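Oxidoreductase, NAD-binding/iron-sulfur cluster-binding protein (Nitratireductor pacificus pht-3B, PDB 6ZXU) is a catabolic reductive dehalogenase that binds cobalamin and two [4Fe-4S] clusters, which probably pass electrons to the cobalamin for removing halogen from organohalides. Local coordinates at residues P349-M354 / S478-E483; M426-G431 / A457-V462; P299-V304 / G534-C539; V303-I308 / I490-L495; M625-Q630 / R661-D666. All blocks are in the same frame, centred on the assembly; numbering follows the deposited sequence.

Contact 1: residues P349-M354 / S478-E483; sequences PLIQNM and SNAHSE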
# COMPACT_ATOMS: atom_id res chain seq x y z
N PRO A 349 8.76 8.95 -10.23
CA PRO A 349 9.97 8.42 -10.88
C PRO A 349 10.33 7.00 -10.42
O PRO A 349 10.77 6.18 -11.23
CB PRO A 349 11.09 9.39 -10.42
CG PRO A 349 10.36 10.66 -10.06
CD PRO A 349 9.02 10.24 -9.55
N LEU A 350 10.11 6.70 -9.13
CA LEU A 350 10.41 5.37 -8.63
C LEU A 350 9.45 4.35 -9.26
O LEU A 350 9.87 3.32 -9.78
CB LEU A 350 10.30 5.29 -7.12
CG LEU A 350 11.40 5.94 -6.27
CD1 LEU A 350 11.35 7.44 -6.40
CD2 LEU A 350 11.28 5.54 -4.76
N ILE A 351 8.18 4.69 -9.32
CA ILE A 351 7.16 3.85 -9.88
C ILE A 351 7.46 3.57 -11.37
O ILE A 351 7.46 2.44 -11.81
CB ILE A 351 5.74 4.50 -9.70
CG1 ILE A 351 5.30 4.43 -8.27
CG2 ILE A 351 4.75 3.78 -10.58
CD1 ILE A 351 4.05 5.24 -7.99
N GLN A 352 7.71 4.60 -12.13
CA GLN A 352 7.91 4.40 -13.58
C GLN A 352 9.18 3.62 -13.90
O GLN A 352 9.21 2.82 -14.82
CB GLN A 352 7.88 5.71 -14.32
CG GLN A 352 6.54 6.36 -14.40
CD GLN A 352 6.66 7.81 -14.97
OE1 GLN A 352 7.75 8.45 -14.94
NE2 GLN A 352 5.52 8.34 -15.48
N ASN A 353 10.23 3.86 -13.18
CA ASN A 353 11.48 3.22 -13.45
C ASN A 353 11.67 1.88 -12.88
O ASN A 353 12.71 1.27 -13.10
CB ASN A 353 12.61 4.15 -13.09
CG ASN A 353 12.67 5.34 -14.06
OD1 ASN A 353 13.18 5.21 -15.18
ND2 ASN A 353 12.09 6.47 -13.67
N MET A 354 10.73 1.40 -12.07
CA MET A 354 10.74 -0.01 -11.68
C MET A 354 10.19 -0.91 -12.78
O MET A 354 10.44 -2.12 -12.78
CB MET A 354 9.97 -0.22 -10.36
CG MET A 354 10.76 0.17 -9.12
SD MET A 354 9.94 -0.27 -7.56
CE MET A 354 8.56 0.90 -7.51
N SER A 478 2.45 -4.68 -11.74
CA SER A 478 2.27 -3.44 -11.01
C SER A 478 1.15 -2.59 -11.56
O SER A 478 0.54 -2.90 -12.57
CB SER A 478 3.60 -2.66 -11.03
OG SER A 478 3.83 -2.20 -12.36
N ASN A 479 0.87 -1.47 -10.89
CA ASN A 479 -0.12 -0.53 -11.39
C ASN A 479 0.32 -0.00 -12.78
O ASN A 479 -0.50 0.28 -13.61
CB ASN A 479 -0.30 0.67 -10.43
CG ASN A 479 0.95 1.60 -10.37
OD1 ASN A 479 2.12 1.17 -9.98
ND2 ASN A 479 0.73 2.88 -10.69
N ALA A 480 1.63 0.15 -12.95
CA ALA A 480 2.21 0.71 -14.18
C ALA A 480 2.23 -0.30 -15.31
O ALA A 480 2.16 0.08 -16.48
CB ALA A 480 3.58 1.25 -13.93
N HIS A 481 2.24 -1.58 -14.98
CA HIS A 481 2.24 -2.61 -15.99
C HIS A 481 1.91 -3.95 -15.41
O HIS A 481 2.74 -4.56 -14.73
CB HIS A 481 3.60 -2.66 -16.68
CG HIS A 481 3.61 -3.50 -17.91
ND1 HIS A 481 3.58 -4.89 -17.87
CD2 HIS A 481 3.62 -3.16 -19.21
CE1 HIS A 481 3.58 -5.35 -19.11
NE2 HIS A 481 3.60 -4.32 -19.93
N SER A 482 0.69 -4.40 -15.64
CA SER A 482 0.27 -5.76 -15.26
C SER A 482 -0.17 -6.50 -16.49
O SER A 482 -0.89 -5.93 -17.35
CB SER A 482 -0.92 -5.77 -14.28
OG SER A 482 -0.57 -5.32 -13.00
N GLU A 483 0.09 -7.79 -16.51
CA GLU A 483 -0.53 -8.68 -17.48
C GLU A 483 -1.62 -9.60 -16.90
O GLU A 483 -2.16 -10.43 -17.61
CB GLU A 483 0.56 -9.41 -18.23
CG GLU A 483 1.25 -8.40 -19.13
CD GLU A 483 2.39 -8.95 -20.02
OE1 GLU A 483 2.89 -10.05 -19.79
OE2 GLU A 483 2.78 -8.22 -20.94
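The CG2 methyl of Ile351 lies beyond the carboxamide of Asn479, nearly in line with its CB-CG bond. It is 3.8 Å from Asn479 OD1 and only slightly farther from ND2, so it favours neither polar atom strongly, and the two side chains meet at about a right angle. The carboxamide is brought there by a first torsion of 68°, which sets Asn479 CG between its own backbone N and carbonyl carbon. Ala480 adds a looser apolar touch, its CB lying 4.4 Å from Ile351 CG2. This first shell is van der Waals packing, and its geometry is set by what lies behind it on each side.

Behind the loop is an ST motif: Ser478 OG accepts the backbone N of His481 at 3.1 Å and folds the chain around Asn479 and Ala480. Ser482 OG closes the same turn by donating to Ser478 O over 2.7 Å, from above the carbonyl plane; it also meets His486, and Ser482 itself touches the cobalamin. Behind Ile351, Asn353 ND2 bonds Pro349 O at 2.8 Å with a fairly straight N-H (163°). That oxygen also receives Asn353 N, so two donors from Asn353 grip one carbonyl of helix 342-354.

The junction rests on helix 445-469, where Met450 and Met454 pack against Ile351 and Tyr453 against Asn479. Helices 74-85 and 168-190 receive Leu350 on another flank of helix 342-354.

Contact 2: residues M426-G431 / A457-V462; sequences MLIDQG and AEIAGV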
# COMPACT_ATOMS: atom_id res chain seq x y z
N MET A 426 0.23 -10.19 -2.79
CA MET A 426 0.52 -9.47 -1.54
C MET A 426 -0.34 -8.26 -1.41
O MET A 426 -0.67 -7.63 -2.39
CB MET A 426 1.96 -9.12 -1.47
CG MET A 426 2.76 -10.36 -1.36
SD MET A 426 4.53 -10.18 -1.51
CE MET A 426 4.62 -9.66 -3.24
N LEU A 427 -0.80 -8.01 -0.20
CA LEU A 427 -1.62 -6.84 0.12
C LEU A 427 -0.77 -5.84 0.93
O LEU A 427 -0.08 -6.23 1.85
CB LEU A 427 -2.84 -7.21 0.84
CG LEU A 427 -3.85 -8.20 0.27
CD1 LEU A 427 -5.06 -8.27 1.27
CD2 LEU A 427 -4.34 -7.79 -1.09
N ILE A 428 -0.88 -4.60 0.57
CA ILE A 428 -0.28 -3.45 1.27
C ILE A 428 -1.44 -2.61 1.80
O ILE A 428 -2.28 -2.17 1.02
CB ILE A 428 0.61 -2.63 0.34
CG1 ILE A 428 1.65 -3.48 -0.38
CG2 ILE A 428 1.26 -1.51 1.12
CD1 ILE A 428 2.64 -4.09 0.60
N ASP A 429 -1.44 -2.39 3.10
CA ASP A 429 -2.44 -1.60 3.81
C ASP A 429 -2.28 -0.14 3.33
O ASP A 429 -1.19 0.42 3.35
CB ASP A 429 -2.26 -1.72 5.32
CG ASP A 429 -3.37 -1.07 6.10
OD1 ASP A 429 -4.09 -0.15 5.55
OD2 ASP A 429 -3.49 -1.40 7.31
N GLN A 430 -3.37 0.45 2.84
CA GLN A 430 -3.33 1.84 2.39
C GLN A 430 -3.15 2.89 3.53
O GLN A 430 -2.71 4.01 3.23
CB GLN A 430 -4.53 2.23 1.60
CG GLN A 430 -4.47 1.70 0.17
CD GLN A 430 -5.31 2.53 -0.81
OE1 GLN A 430 -5.33 3.75 -0.77
NE2 GLN A 430 -6.01 1.82 -1.71
N GLY A 431 -3.47 2.50 4.75
CA GLY A 431 -3.22 3.34 5.91
C GLY A 431 -4.48 3.84 6.59
O GLY A 431 -5.06 4.82 6.11
N ALA A 457 5.28 -2.73 -5.59
CA ALA A 457 6.11 -2.90 -6.76
C ALA A 457 7.53 -3.16 -6.38
O ALA A 457 8.19 -4.04 -6.95
CB ALA A 457 6.02 -1.75 -7.72
N GLU A 458 8.03 -2.45 -5.38
CA GLU A 458 9.35 -2.73 -4.82
C GLU A 458 9.52 -4.10 -4.25
O GLU A 458 10.48 -4.83 -4.54
CB GLU A 458 9.68 -1.66 -3.76
CG GLU A 458 10.93 -1.88 -2.93
CD GLU A 458 10.96 -0.84 -1.78
OE1 GLU A 458 10.77 0.34 -2.06
OE2 GLU A 458 11.22 -1.14 -0.62
N ILE A 459 8.57 -4.51 -3.40
CA ILE A 459 8.62 -5.80 -2.73
C ILE A 459 8.52 -6.95 -3.73
O ILE A 459 9.32 -7.90 -3.71
CB ILE A 459 7.49 -5.92 -1.64
CG1 ILE A 459 7.81 -4.93 -0.48
CG2 ILE A 459 7.30 -7.39 -1.20
CD1 ILE A 459 6.62 -4.73 0.41
N ALA A 460 7.60 -6.83 -4.67
CA ALA A 460 7.41 -7.88 -5.64
C ALA A 460 8.53 -7.90 -6.68
O ALA A 460 8.81 -8.95 -7.20
CB ALA A 460 6.04 -7.76 -6.36
N GLY A 461 9.10 -6.77 -6.99
CA GLY A 461 10.24 -6.71 -7.89
C GLY A 461 11.40 -7.46 -7.32
O GLY A 461 12.05 -8.23 -8.00
N VAL A 462 11.67 -7.25 -6.04
CA VAL A 462 12.76 -7.95 -5.34
C VAL A 462 12.47 -9.44 -5.30
O VAL A 462 13.34 -10.27 -5.57
CB VAL A 462 12.96 -7.36 -3.92
CG1 VAL A 462 13.80 -8.29 -3.11
CG2 VAL A 462 13.65 -6.04 -4.00
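Ile459 fits its two branches to two residues of one strand, Met426 and Ile428, in an alpha/beta layer packing where helix 445-469 lies on a four-stranded antiparallel sheet. The short segments run roughly antiparallel, at 153°, with their axes 10.1 Å apart at closest approach. Met426 and Ile428, two apart along the strand, both turn toward the helix, and Ile459 answers them like a fork. Its CG2 takes the methionine, 3.9 Å from Met426 SD; its CD1 reaches the other way and meets Ile428 CD1 tip to tip at 4.0 Å.

Beside this bump the small side chain of Ala460 provides the hollow. The methionine chain bends at its last torsion (chi3 -66°) and lays its methyl there, Met426 CE standing 3.9 Å from Ala460 CB. Ile517 of the adjacent strand 514-521 touches both Met426 and Ala460, and Ala452, about two turns back along the helix, packs on Ile428.

Just past the end of the strand, Gln430 touches the cobalamin. An Asx turn shapes this exit: Gly431 N donates to Asp429 OD1 over 2.8 Å, approaching from above the carboxylate plane.

Contact 3: residues P299-V304 / G534-C539; sequences PTTLVV and GLQDFC. With SF4 (iron/sulfur cluster), chain D.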
# COMPACT_ATOMS: atom_id res chain seq x y z
N PRO A 299 -14.58 -20.48 -3.80
CA PRO A 299 -14.98 -19.23 -3.20
C PRO A 299 -16.44 -19.20 -2.76
O PRO A 299 -17.22 -20.04 -3.19
CB PRO A 299 -14.79 -18.25 -4.28
CG PRO A 299 -13.91 -18.92 -5.26
CD PRO A 299 -14.23 -20.35 -5.22
N THR A 300 -16.79 -18.23 -1.92
CA THR A 300 -18.15 -18.09 -1.39
C THR A 300 -19.13 -17.55 -2.45
O THR A 300 -20.30 -17.41 -2.20
CB THR A 300 -18.18 -17.17 -0.17
OG1 THR A 300 -17.67 -15.86 -0.55
CG2 THR A 300 -17.31 -17.74 0.98
N THR A 301 -18.62 -17.19 -3.61
CA THR A 301 -19.43 -16.68 -4.67
C THR A 301 -19.16 -17.56 -5.89
O THR A 301 -18.03 -18.08 -6.03
CB THR A 301 -19.09 -15.19 -5.00
OG1 THR A 301 -17.65 -14.97 -5.08
CG2 THR A 301 -19.65 -14.29 -3.96
N LEU A 302 -20.13 -17.67 -6.77
CA LEU A 302 -20.00 -18.56 -7.93
C LEU A 302 -18.94 -18.14 -8.95
O LEU A 302 -18.88 -17.00 -9.35
CB LEU A 302 -21.34 -18.66 -8.62
CG LEU A 302 -21.54 -19.68 -9.72
CD1 LEU A 302 -21.27 -21.10 -9.24
CD2 LEU A 302 -22.98 -19.50 -10.19
N VAL A 303 -18.04 -19.05 -9.30
CA VAL A 303 -17.04 -18.85 -10.36
C VAL A 303 -17.24 -20.01 -11.37
O VAL A 303 -17.14 -21.21 -11.02
CB VAL A 303 -15.61 -18.87 -9.79
CG1 VAL A 303 -14.56 -18.72 -10.89
CG2 VAL A 303 -15.45 -17.79 -8.74
N VAL A 304 -17.58 -19.65 -12.59
CA VAL A 304 -17.79 -20.67 -13.67
C VAL A 304 -16.66 -20.48 -14.67
O VAL A 304 -16.79 -19.73 -15.63
CB VAL A 304 -19.17 -20.46 -14.32
CG1 VAL A 304 -19.45 -21.61 -15.32
CG2 VAL A 304 -20.27 -20.37 -13.25
N GLY A 534 -18.11 -14.88 6.30
CA GLY A 534 -19.46 -14.41 6.45
C GLY A 534 -19.77 -13.12 5.67
O GLY A 534 -20.80 -12.56 5.88
N LEU A 535 -18.89 -12.67 4.78
CA LEU A 535 -19.07 -11.34 4.16
C LEU A 535 -20.28 -11.29 3.28
O LEU A 535 -20.89 -10.23 3.17
CB LEU A 535 -17.83 -10.87 3.42
CG LEU A 535 -17.86 -9.42 2.96
CD1 LEU A 535 -17.81 -8.45 4.17
CD2 LEU A 535 -16.73 -9.15 2.03
N GLN A 536 -20.64 -12.36 2.61
CA GLN A 536 -21.83 -12.30 1.69
C GLN A 536 -23.05 -11.90 2.46
O GLN A 536 -23.74 -10.94 2.13
CB GLN A 536 -22.05 -13.60 0.91
CG GLN A 536 -20.88 -14.05 0.08
CD GLN A 536 -20.31 -12.94 -0.74
OE1 GLN A 536 -20.98 -12.40 -1.64
NE2 GLN A 536 -19.04 -12.54 -0.44
N ASP A 537 -23.25 -12.55 3.58
CA ASP A 537 -24.38 -12.18 4.49
C ASP A 537 -24.25 -10.74 5.03
O ASP A 537 -25.24 -10.04 5.16
CB ASP A 537 -24.50 -13.19 5.63
CG ASP A 537 -25.70 -12.89 6.59
OD1 ASP A 537 -26.84 -12.82 6.05
OD2 ASP A 537 -25.50 -12.64 7.83
N PHE A 538 -23.04 -10.32 5.40
CA PHE A 538 -22.84 -9.00 5.94
C PHE A 538 -23.14 -7.94 4.89
O PHE A 538 -23.94 -7.01 5.14
CB PHE A 538 -21.41 -8.82 6.41
CG PHE A 538 -21.22 -7.62 7.33
CD1 PHE A 538 -21.12 -6.41 6.83
CD2 PHE A 538 -21.01 -7.80 8.69
CE1 PHE A 538 -20.93 -5.31 7.64
CE2 PHE A 538 -20.77 -6.73 9.53
CZ PHE A 538 -20.74 -5.50 9.01
N CYS A 539 -22.44 -7.98 3.75
CA CYS A 539 -22.66 -6.99 2.68
C CYS A 539 -24.10 -7.04 2.23
O CYS A 539 -24.69 -6.07 1.84
CB CYS A 539 -21.79 -7.21 1.48
SG CYS A 539 -20.16 -6.63 1.68
FE1 SF4 D . -20.06 -1.93 1.37
FE2 SF4 D . -21.01 -2.46 3.96
FE3 SF4 D . -18.36 -2.64 3.46
FE4 SF4 D . -20.00 -4.53 2.35
S1 SF4 D . -19.62 -4.07 4.55
S2 SF4 D . -18.40 -3.44 1.34
S3 SF4 D . -21.76 -3.18 1.96
S4 SF4 D . -19.72 -0.85 3.32
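Gln536 leans its carboxamide against two successive threonines, Thr300 and Thr301, and the two halves of that meeting differ in tightness. The close half is at buried Thr301, whose CG2 methyl comes within 3.3 Å of Gln536 OE1 and 3.6 Å of Gln536 CD, the two side chains crossing at about a right angle. A second torsion of -48° folds the glutamine chain and brings its amide over to the methyl. The looser half belongs to Thr300, whose OG1 lies 3.6 Å from Gln536 NE2, too long for a hydrogen bond. Thr300 and Gln536 are both partly exposed, so this is the more open side of the contact.

The polar atoms are held by a second shell instead. Glu497 OE1 meets both Thr300 OG1 and Gln536 NE2, so one carboxylate oxygen bridges the two segments, while Val498 O also takes NE2 and Lys559 reaches OE1. With an alanine in place of Gln536, Lys559, Glu497 and Val498 O would probably each lose a partner, and the Thr301 methyl would face a gap.

One helical turn beyond, the same helix serves the iron-sulfur cluster, in the manner of a ferredoxin-type binding segment. Cys539 SG binds cluster iron FE4 at 2.2 Å, and Phe538 CE1 lies 3.6 Å from cluster sulfur S1. Thr301, for its part, comes within about 5 Å of the cobalamin, nearest side-chain atom to ligand.

In the wider fold, loop 299-304 runs between helix 486-492, touched by Pro299, and helix 713-721, touched by Leu302 and Val304. Helix 535-540 backs onto helix 619-628 through Phe538, which packs on Arg619 and Ile623.

Contact 4: residues V303-I308 / I490-L495; sequences VVRQEI and ILMAGL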
# COMPACT_ATOMS: atom_id res chain seq x y z
N VAL A 303 -18.04 -19.05 -9.30
CA VAL A 303 -17.04 -18.85 -10.36
C VAL A 303 -17.24 -20.01 -11.37
O VAL A 303 -17.14 -21.21 -11.02
CB VAL A 303 -15.61 -18.87 -9.79
CG1 VAL A 303 -14.56 -18.72 -10.89
CG2 VAL A 303 -15.45 -17.79 -8.74
N VAL A 304 -17.58 -19.65 -12.59
CA VAL A 304 -17.79 -20.67 -13.67
C VAL A 304 -16.66 -20.48 -14.67
O VAL A 304 -16.79 -19.73 -15.63
CB VAL A 304 -19.17 -20.46 -14.32
CG1 VAL A 304 -19.45 -21.61 -15.32
CG2 VAL A 304 -20.27 -20.37 -13.25
N ARG A 305 -15.56 -21.20 -14.45
CA ARG A 305 -14.36 -20.96 -15.22
C ARG A 305 -14.55 -21.17 -16.71
O ARG A 305 -14.00 -20.41 -17.54
CB ARG A 305 -13.25 -21.86 -14.76
CG ARG A 305 -12.73 -21.53 -13.40
CD ARG A 305 -11.88 -22.67 -12.89
NE ARG A 305 -11.13 -22.24 -11.76
CZ ARG A 305 -11.67 -22.03 -10.57
NH1 ARG A 305 -12.97 -22.19 -10.33
NH2 ARG A 305 -10.87 -21.59 -9.62
N GLN A 306 -15.37 -22.16 -17.11
CA GLN A 306 -15.57 -22.38 -18.54
C GLN A 306 -16.33 -21.26 -19.21
O GLN A 306 -16.31 -21.17 -20.42
CB GLN A 306 -16.27 -23.70 -18.81
CG GLN A 306 -15.38 -24.85 -18.54
CD GLN A 306 -16.09 -26.18 -18.88
OE1 GLN A 306 -16.80 -26.72 -18.06
NE2 GLN A 306 -16.00 -26.57 -20.08
N GLU A 307 -16.96 -20.36 -18.45
CA GLU A 307 -17.70 -19.26 -19.04
C GLU A 307 -16.99 -17.89 -18.91
O GLU A 307 -17.56 -16.87 -19.26
CB GLU A 307 -19.07 -19.19 -18.42
CG GLU A 307 -19.90 -20.44 -18.72
CD GLU A 307 -21.33 -20.45 -18.07
OE1 GLU A 307 -21.97 -21.57 -17.88
OE2 GLU A 307 -21.82 -19.33 -17.69
N ILE A 308 -15.79 -17.86 -18.36
CA ILE A 308 -15.09 -16.60 -18.16
C ILE A 308 -14.26 -16.28 -19.42
O ILE A 308 -13.32 -16.97 -19.69
CB ILE A 308 -14.17 -16.64 -16.92
CG1 ILE A 308 -14.94 -16.87 -15.66
CG2 ILE A 308 -13.42 -15.33 -16.84
CD1 ILE A 308 -14.09 -17.14 -14.42
N ILE A 490 -6.49 -12.43 -5.83
CA ILE A 490 -6.78 -12.10 -4.42
C ILE A 490 -7.83 -13.08 -3.87
O ILE A 490 -7.69 -13.59 -2.77
CB ILE A 490 -7.26 -10.65 -4.24
CG1 ILE A 490 -6.17 -9.68 -4.70
CG2 ILE A 490 -7.62 -10.37 -2.81
CD1 ILE A 490 -6.75 -8.29 -4.95
N LEU A 491 -8.87 -13.37 -4.68
CA LEU A 491 -9.93 -14.29 -4.24
C LEU A 491 -9.40 -15.73 -4.07
O LEU A 491 -9.63 -16.33 -3.04
CB LEU A 491 -11.03 -14.30 -5.22
CG LEU A 491 -12.20 -15.16 -4.80
CD1 LEU A 491 -13.02 -14.54 -3.68
CD2 LEU A 491 -13.08 -15.40 -6.02
N MET A 492 -8.73 -16.24 -5.08
CA MET A 492 -8.21 -17.64 -5.06
C MET A 492 -7.09 -17.87 -4.06
O MET A 492 -6.97 -18.93 -3.49
CB MET A 492 -7.75 -18.08 -6.41
CG MET A 492 -8.87 -18.29 -7.45
SD MET A 492 -10.23 -19.31 -6.76
CE MET A 492 -11.45 -18.44 -7.77
N ALA A 493 -6.31 -16.84 -3.76
CA ALA A 493 -5.25 -16.88 -2.71
C ALA A 493 -5.78 -16.73 -1.31
O ALA A 493 -5.01 -16.82 -0.38
CB ALA A 493 -4.19 -15.83 -3.01
N GLY A 494 -7.12 -16.59 -1.13
CA GLY A 494 -7.70 -16.53 0.16
C GLY A 494 -7.29 -15.28 0.94
O GLY A 494 -7.20 -15.33 2.15
N LEU A 495 -7.25 -14.14 0.26
CA LEU A 495 -6.93 -12.85 0.96
C LEU A 495 -8.12 -11.94 1.09
O LEU A 495 -8.06 -11.01 1.87
CB LEU A 495 -5.76 -12.14 0.30
CG LEU A 495 -4.43 -12.87 0.31
CD1 LEU A 495 -3.44 -12.12 -0.48
CD2 LEU A 495 -3.94 -13.17 1.67
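Met492 pushes its terminal methyl toward Val303 and Arg305, and the orientations of these three side chains define the contact. Against Val303 the approach is tip to tip, with Met492 CE 4.2 Å from Val303 CG2. Arg305 and Met492 come at each other from opposite directions: the arginine chain is extended from CG to NE, which carries the guanidinium well beyond its own backbone to the thioether. There Arg305 NH2 is 3.7 Å from Met492 CE and just as near to SD, so the nitrogen sits beside the S-CH3 bond. The methionine attains this position through bends in its chain, chi2 being -49°.

The same valine methyl has a second apolar neighbour, Val303 CG2 lying 4.3 Å from Leu491 CD2. It is thus shared by two consecutive residues of the helix end. The charge of Arg305 is met by Glu401, which forms a salt bridge to NE, so the sulfur contact is an added packing interaction.

Just past these residues a Schellman motif terminates the helix: Leu495 N returns to Ile490 O, and Gly494, with positive phi, sends its N to Leu491 O. Val303, Ile490 and Leu491 all touch the cobalamin, making this junction part of the pocket wall.

Helix 486-492 lies against strands 394-399 and 422-429, with Cys398 meeting Met492 and Val425 meeting Ile490, while loop 303-308 rests on helix 713-721 through Val304 and Glu307.

Contact 5: residues M625-Q630 / R661-D666; sequences MDDALQ and RDLSPD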
# COMPACT_ATOMS: atom_id res chain seq x y z
N MET A 625 -24.94 0.49 14.15
CA MET A 625 -24.16 1.29 15.09
C MET A 625 -22.99 1.96 14.45
O MET A 625 -22.50 2.98 14.96
CB MET A 625 -23.73 0.47 16.31
CG MET A 625 -24.88 0.12 17.28
SD MET A 625 -25.96 1.51 17.83
CE MET A 625 -24.72 2.48 18.63
N ASP A 626 -22.53 1.44 13.32
CA ASP A 626 -21.44 2.07 12.66
C ASP A 626 -21.84 3.51 12.23
O ASP A 626 -21.04 4.38 12.23
CB ASP A 626 -20.98 1.26 11.44
CG ASP A 626 -19.57 1.65 11.00
OD1 ASP A 626 -18.63 1.32 11.79
OD2 ASP A 626 -19.39 2.23 9.87
N ASP A 627 -23.09 3.66 11.80
CA ASP A 627 -23.64 5.03 11.50
C ASP A 627 -23.98 5.83 12.75
O ASP A 627 -23.61 7.00 12.86
CB ASP A 627 -24.84 4.86 10.63
CG ASP A 627 -24.43 4.55 9.22
OD1 ASP A 627 -23.30 5.06 8.81
OD2 ASP A 627 -25.22 3.82 8.54
N ALA A 628 -24.63 5.18 13.73
CA ALA A 628 -25.06 5.88 14.96
C ALA A 628 -23.85 6.45 15.68
O ALA A 628 -23.91 7.61 16.13
CB ALA A 628 -25.82 5.00 15.86
N LEU A 629 -22.74 5.73 15.72
CA LEU A 629 -21.51 6.24 16.28
C LEU A 629 -20.70 7.12 15.33
O LEU A 629 -19.58 7.53 15.65
CB LEU A 629 -20.65 5.10 16.81
CG LEU A 629 -21.41 4.21 17.81
CD1 LEU A 629 -20.56 3.05 18.27
CD2 LEU A 629 -21.94 4.94 19.02
N GLN A 630 -21.26 7.45 14.17
CA GLN A 630 -20.59 8.30 13.17
C GLN A 630 -19.18 7.86 12.70
O GLN A 630 -18.30 8.69 12.50
CB GLN A 630 -20.52 9.72 13.70
CG GLN A 630 -21.93 10.26 13.93
CD GLN A 630 -21.83 11.66 14.39
OE1 GLN A 630 -22.17 12.55 13.64
NE2 GLN A 630 -21.25 11.87 15.60
N ARG A 661 -16.23 15.79 2.75
CA ARG A 661 -17.49 15.10 2.87
C ARG A 661 -17.66 14.50 4.27
O ARG A 661 -16.74 14.03 4.91
CB ARG A 661 -17.53 13.99 1.79
CG ARG A 661 -17.47 14.55 0.41
CD ARG A 661 -17.71 13.45 -0.61
NE ARG A 661 -17.44 13.96 -1.90
CZ ARG A 661 -18.35 14.51 -2.66
NH1 ARG A 661 -19.60 14.64 -2.23
NH2 ARG A 661 -18.05 14.94 -3.86
N ASP A 662 -18.91 14.51 4.69
CA ASP A 662 -19.34 13.91 5.94
C ASP A 662 -20.35 12.82 5.61
O ASP A 662 -20.81 12.72 4.45
CB ASP A 662 -20.04 15.03 6.76
CG ASP A 662 -19.09 16.23 7.06
OD1 ASP A 662 -17.85 16.02 7.29
OD2 ASP A 662 -19.61 17.38 7.07
N LEU A 663 -20.75 12.09 6.62
CA LEU A 663 -21.76 11.06 6.41
C LEU A 663 -22.98 11.61 5.68
O LEU A 663 -23.28 12.78 5.85
CB LEU A 663 -22.11 10.46 7.70
CG LEU A 663 -20.94 9.68 8.31
CD1 LEU A 663 -21.16 9.44 9.80
CD2 LEU A 663 -20.82 8.32 7.63
N SER A 664 -23.60 10.80 4.81
CA SER A 664 -24.75 11.18 3.97
C SER A 664 -25.99 10.50 4.49
O SER A 664 -25.92 9.49 5.16
CB SER A 664 -24.54 10.76 2.50
OG SER A 664 -23.26 11.09 2.08
N PRO A 665 -27.15 11.05 4.16
CA PRO A 665 -28.39 10.41 4.58
C PRO A 665 -28.81 9.28 3.63
O PRO A 665 -28.35 9.20 2.51
CB PRO A 665 -29.41 11.54 4.49
CG PRO A 665 -28.92 12.32 3.31
CD PRO A 665 -27.41 12.32 3.45
N ASP A 666 -29.68 8.43 4.15
CA ASP A 666 -30.25 7.37 3.38
C ASP A 666 -30.81 7.82 2.07
O ASP A 666 -31.28 8.95 1.96
CB ASP A 666 -31.37 6.71 4.14
CG ASP A 666 -30.90 5.56 4.85
OD1 ASP A 666 -30.03 5.78 5.73
OD2 ASP A 666 -31.32 4.45 4.44
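The carboxylate of Asp627 and the isobutyl group of Leu663 approach each other only loosely, Asp627 OD1 standing 4.3 Å from Leu663 CD2. The two oxygens of this flat group have basic partners beyond the two segments: Lys544 forms a salt bridge to OD1 and Arg547 one to OD2. The leucine methyl is therefore a bystander to the carboxylate. Gln630, the other residue with a flat head group, is met at its root instead of its carboxamide.

Leu663 CD1 rests 3.6 Å from Gln630 CA and 4.0 Å from Gln630 CB. Its first torsion sets CG anti to the carbonyl carbon (chi1 -67°), sending the branched end toward the helix terminus. That terminus is a Schellman motif: Gln630, at positive phi, gives its N to Asp627 O over 2.7 Å, while Asn631 N returns to Asp626 O. The turn exposes the alpha carbon on which the leucine methyl settles.

Leu663 also touches Lys544, Arg547 and Glu548 of helix 544-548, and so sits among charged side chains. Asp626 shares Lys544 with Asp627, and Lys544 in turn lines an iron-sulfur cluster pocket. Asp627 OD2 lies 5.9 Å from Asp666 OD1, a proximity of like charges that Arg547 would probably ease. The polar linkage thus runs from Asp626 and Asp627 to helix 544-548, joining it to helix 619-628, while Leu663 adds only van der Waals packing on a partly open surface.

Contacts 1 to 4 each hold a residue that touches the cobalamin; contact 3 also binds an iron-sulfur cluster, whose ligands include Cys539 and Cys542 and which contact 5 approaches. Contacts 3 and 4 share Val303 and Val304 and touch directly, Pro299 CG lying 3.5 Å from Met492 CE; one loop thus links a cluster-binding helix to the cobalamin wall. Contacts 1 and 2 pack through Met354 SD, 3.6 Å from Glu458 N. Contact 2 meets contact 4 where Leu427 CG lies 4.0 Å from Leu495 CD1. Contact 5 follows the others in sequence, with its nearest atoms about 7 Å from contact 3 and its Asp627 side chain about 9 Å from a cluster.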